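Local structure of mandelate racemase/muconate lactonizing enzyme family protein (Bradyrhizobium sp. ORS 278, 3TOY) at residues T25-T39 with S54-Q66. The protein belongs to the mandelate racemase/muconate lactonizing enzyme family of the enolase superfamily, with an N-terminal capping domain and a C-terminal barrel domain. Residues are numbered along the deposited sequence; the frame is centred on the assembly and turned at random.
Sequences TTAAITGVTARAVIT and SGPLVLIDVTTDQ
The carbonyl oxygen of Thr-63 is gripped by two successive backbone amides: Thr-30 N donates a nearly straight bond to Thr-63 O (2.8 Å, 175°), and Gly-31 N adds a weak one. This is the signature of a classic beta bulge, which shifts the register by one residue in a long antiparallel pairing. Here the hydroxyls of Thr-30 and Thr-63 also meet, OG1 to OG1 at 2.7 Å, the two side chains crossing at about a right angle. Thr-63 OG1 sits between its own backbone N and carbonyl carbon, a torsion that turns it toward the bulge to meet Thr-30 OG1. A water links Thr-30 OG1 to Thr-64 O.

Ahead of strand 29-39 and just past the end of strand 55-64, side chains join the backbone in the pairing. Asp-65 OD1 receives Ala-28 N (2.9 Å) from above the carboxylate plane, while Asp-65 N returns a backbone bond to Ala-28 O. The extended Gln-66 side chain runs past Ala-27 CB, its amide NE2 reaching Thr-25 O at 3.2 Å.

Past the bulge, from Gly-31 to Thr-39, the antiparallel pairing is regular. Val-32 and Val-62 lie side by side, CG2 to CG2 at 4.0 Å, on the face covered by helices 82-95 and 122-142. The other face mixes apolar contacts with charges. There Val-37 straddles two leucines, CG2 against Leu-57 CB (3.7 Å) and CG1 against Leu-59 CD1. Nearer the bulge on this same face, Arg-35 bends at chi3 (-75°), but NH2 to Asp-61 OD2 is a long salt bridge at 3.8 Å; Arg-35 NH1 forms a salt bridge with Glu-374, while His-71 and Trp-372 bond to Asp-61 OD1. Two neighbouring strands of a meandering antiparallel sheet, backed by helices, thus make up the beta hairpin that opens the N-terminal capping domain of the enolase superfamily.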
# COMPACT_ATOMS: atom_id res chain seq x y z
N THR A 25 -6.91 52.48 13.22
CA THR A 25 -7.36 51.60 14.34
C THR A 25 -8.46 50.61 13.90
O THR A 25 -9.36 50.95 13.13
CB THR A 25 -7.85 52.42 15.53
OG1 THR A 25 -8.44 51.55 16.51
CG2 THR A 25 -8.87 53.46 15.08
N THR A 26 -8.37 49.38 14.42
CA THR A 26 -9.27 48.28 14.01
C THR A 26 -10.60 48.27 14.76
O THR A 26 -10.65 48.47 15.98
CB THR A 26 -8.57 46.91 14.23
OG1 THR A 26 -7.32 46.89 13.53
CG2 THR A 26 -9.44 45.78 13.74
N ALA A 27 -11.69 48.00 14.05
CA ALA A 27 -13.00 47.93 14.69
C ALA A 27 -13.06 46.87 15.79
O ALA A 27 -12.38 45.84 15.73
CB ALA A 27 -14.11 47.69 13.65
N ALA A 28 -13.86 47.14 16.82
CA ALA A 28 -14.17 46.14 17.84
C ALA A 28 -15.63 45.77 17.76
O ALA A 28 -16.47 46.55 17.31
CB ALA A 28 -13.82 46.64 19.23
N ILE A 29 -15.93 44.54 18.18
CA ILE A 29 -17.28 44.05 18.24
C ILE A 29 -17.92 44.63 19.48
O ILE A 29 -17.27 44.69 20.54
CB ILE A 29 -17.26 42.50 18.34
CG1 ILE A 29 -16.71 41.91 17.02
CG2 ILE A 29 -18.65 41.95 18.68
CD1 ILE A 29 -16.14 40.50 17.20
N THR A 30 -19.17 45.07 19.36
CA THR A 30 -19.92 45.61 20.50
C THR A 30 -21.05 44.67 20.91
O THR A 30 -21.44 44.60 22.07
CB THR A 30 -20.48 47.02 20.21
OG1 THR A 30 -21.24 47.00 19.00
CG2 THR A 30 -19.36 48.03 20.06
N GLY A 31 -21.59 43.93 19.95
CA GLY A 31 -22.65 43.00 20.28
C GLY A 31 -23.02 42.08 19.15
O GLY A 31 -22.63 42.30 18.00
N VAL A 32 -23.81 41.07 19.47
CA VAL A 32 -24.26 40.10 18.50
C VAL A 32 -25.71 39.75 18.79
O VAL A 32 -26.07 39.41 19.92
CB VAL A 32 -23.37 38.82 18.59
CG1 VAL A 32 -23.96 37.70 17.77
CG2 VAL A 32 -21.96 39.15 18.12
N THR A 33 -26.57 39.84 17.78
CA THR A 33 -27.93 39.40 17.96
C THR A 33 -28.29 38.46 16.82
O THR A 33 -27.74 38.55 15.73
CB THR A 33 -28.92 40.59 18.02
OG1 THR A 33 -29.04 41.19 16.72
CG2 THR A 33 -28.41 41.63 19.00
N ALA A 34 -29.21 37.54 17.10
CA ALA A 34 -29.66 36.60 16.10
C ALA A 34 -31.16 36.54 16.09
O ALA A 34 -31.80 36.53 17.15
CB ALA A 34 -29.07 35.20 16.40
N ARG A 35 -31.74 36.47 14.90
CA ARG A 35 -33.19 36.30 14.79
C ARG A 35 -33.54 35.10 13.92
O ARG A 35 -32.86 34.84 12.92
CB ARG A 35 -33.85 37.56 14.23
CG ARG A 35 -33.65 38.82 15.10
CD ARG A 35 -34.23 40.05 14.40
NE ARG A 35 -33.39 40.51 13.31
CZ ARG A 35 -33.74 41.46 12.44
NH1 ARG A 35 -34.92 42.05 12.54
NH2 ARG A 35 -32.90 41.81 11.47
N ALA A 36 -34.61 34.41 14.28
CA ALA A 36 -35.10 33.28 13.50
C ALA A 36 -36.26 33.69 12.60
O ALA A 36 -37.17 34.40 13.03
CB ALA A 36 -35.54 32.16 14.45
N VAL A 37 -36.23 33.26 11.34
CA VAL A 37 -37.35 33.47 10.43
C VAL A 37 -37.68 32.18 9.70
O VAL A 37 -36.82 31.30 9.58
CB VAL A 37 -37.08 34.56 9.39
CG1 VAL A 37 -36.86 35.91 10.06
CG2 VAL A 37 -35.87 34.22 8.52
N ILE A 38 -38.91 32.07 9.25
CA ILE A 38 -39.27 31.00 8.34
C ILE A 38 -39.85 31.60 7.07
O ILE A 38 -40.98 32.11 7.06
CB ILE A 38 -40.26 30.01 8.99
CG1 ILE A 38 -39.68 29.49 10.31
CG2 ILE A 38 -40.59 28.88 8.02
CD1 ILE A 38 -40.56 28.49 11.01
N THR A 39 -39.07 31.56 6.01
CA THR A 39 -39.46 32.16 4.75
C THR A 39 -40.29 31.20 3.92
O THR A 39 -40.13 29.98 4.03
CB THR A 39 -38.23 32.56 3.92
OG1 THR A 39 -37.43 31.39 3.66
CG2 THR A 39 -37.40 33.58 4.66
N SER A 54 -40.23 25.10 3.35
CA SER A 54 -40.09 26.46 3.84
C SER A 54 -38.62 26.69 4.10
O SER A 54 -37.80 25.77 3.97
CB SER A 54 -40.88 26.63 5.13
OG SER A 54 -40.34 25.81 6.14
N GLY A 55 -38.27 27.91 4.50
CA GLY A 55 -36.88 28.24 4.78
C GLY A 55 -36.64 28.70 6.20
O GLY A 55 -36.74 29.90 6.49
N PRO A 56 -36.32 27.76 7.11
CA PRO A 56 -35.95 28.18 8.46
C PRO A 56 -34.54 28.76 8.45
O PRO A 56 -33.57 28.04 8.15
CB PRO A 56 -36.04 26.88 9.28
CG PRO A 56 -36.03 25.75 8.27
CD PRO A 56 -36.23 26.30 6.90
N LEU A 57 -34.43 30.07 8.72
CA LEU A 57 -33.14 30.77 8.67
C LEU A 57 -32.83 31.43 10.01
O LEU A 57 -33.73 31.77 10.77
CB LEU A 57 -33.13 31.85 7.60
CG LEU A 57 -33.69 31.56 6.21
CD1 LEU A 57 -33.53 32.78 5.28
CD2 LEU A 57 -32.98 30.33 5.63
N VAL A 58 -31.55 31.61 10.29
CA VAL A 58 -31.10 32.42 11.42
C VAL A 58 -30.33 33.60 10.85
O VAL A 58 -29.34 33.43 10.13
CB VAL A 58 -30.20 31.62 12.38
CG1 VAL A 58 -29.56 32.54 13.45
CG2 VAL A 58 -30.98 30.48 13.03
N LEU A 59 -30.78 34.82 11.16
CA LEU A 59 -30.17 36.03 10.64
C LEU A 59 -29.30 36.62 11.71
O LEU A 59 -29.75 36.84 12.84
CB LEU A 59 -31.26 37.04 10.21
CG LEU A 59 -32.41 36.45 9.39
CD1 LEU A 59 -33.45 37.54 9.03
CD2 LEU A 59 -31.87 35.76 8.12
N ILE A 60 -28.04 36.88 11.37
CA ILE A 60 -27.02 37.19 12.36
C ILE A 60 -26.55 38.60 12.12
O ILE A 60 -26.25 38.99 10.99
CB ILE A 60 -25.80 36.20 12.23
CG1 ILE A 60 -26.26 34.76 12.51
CG2 ILE A 60 -24.63 36.63 13.09
CD1 ILE A 60 -25.14 33.67 12.40
N ASP A 61 -26.50 39.38 13.20
CA ASP A 61 -26.00 40.75 13.15
C ASP A 61 -24.87 40.93 14.14
O ASP A 61 -25.02 40.65 15.32
CB ASP A 61 -27.11 41.76 13.47
CG ASP A 61 -28.26 41.66 12.51
OD1 ASP A 61 -28.03 41.72 11.29
OD2 ASP A 61 -29.41 41.51 12.96
N VAL A 62 -23.75 41.41 13.66
CA VAL A 62 -22.62 41.66 14.54
C VAL A 62 -22.34 43.15 14.54
O VAL A 62 -21.80 43.69 13.58
CB VAL A 62 -21.35 40.88 14.09
CG1 VAL A 62 -20.15 41.27 14.96
CG2 VAL A 62 -21.60 39.36 14.13
N THR A 63 -22.69 43.83 15.63
CA THR A 63 -22.52 45.27 15.70
C THR A 63 -21.08 45.57 16.08
O THR A 63 -20.49 44.86 16.89
CB THR A 63 -23.48 45.92 16.73
OG1 THR A 63 -23.19 45.41 18.04
CG2 THR A 63 -24.93 45.62 16.40
N THR A 64 -20.54 46.64 15.51
CA THR A 64 -19.19 47.09 15.80
C THR A 64 -19.23 48.52 16.33
O THR A 64 -20.28 49.15 16.37
CB THR A 64 -18.32 47.08 14.54
OG1 THR A 64 -18.67 48.18 13.69
CG2 THR A 64 -18.54 45.76 13.77
N ASP A 65 -18.06 49.04 16.69
CA ASP A 65 -17.93 50.40 17.19
C ASP A 65 -17.53 51.39 16.09
O ASP A 65 -17.01 52.47 16.38
CB ASP A 65 -16.93 50.44 18.36
CG ASP A 65 -15.50 50.09 17.93
OD1 ASP A 65 -15.28 49.72 16.75
OD2 ASP A 65 -14.59 50.21 18.77
N GLN A 66 -17.74 51.01 14.83
CA GLN A 66 -17.38 51.91 13.72
C GLN A 66 -18.52 52.13 12.74
O GLN A 66 -18.30 52.36 11.55
CB GLN A 66 -16.08 51.46 13.02
CG GLN A 66 -14.85 51.55 13.91
CD GLN A 66 -13.55 51.29 13.16
OE1 GLN A 66 -13.55 51.06 11.96
NE2 GLN A 66 -12.43 51.34 13.89
O HOH W 1 -12.23 49.98 17.89
O HOH W 2 -11.89 49.24 10.88
O HOH W 3 -22.20 49.34 18.85
O HOH W 4 -26.48 43.04 17.01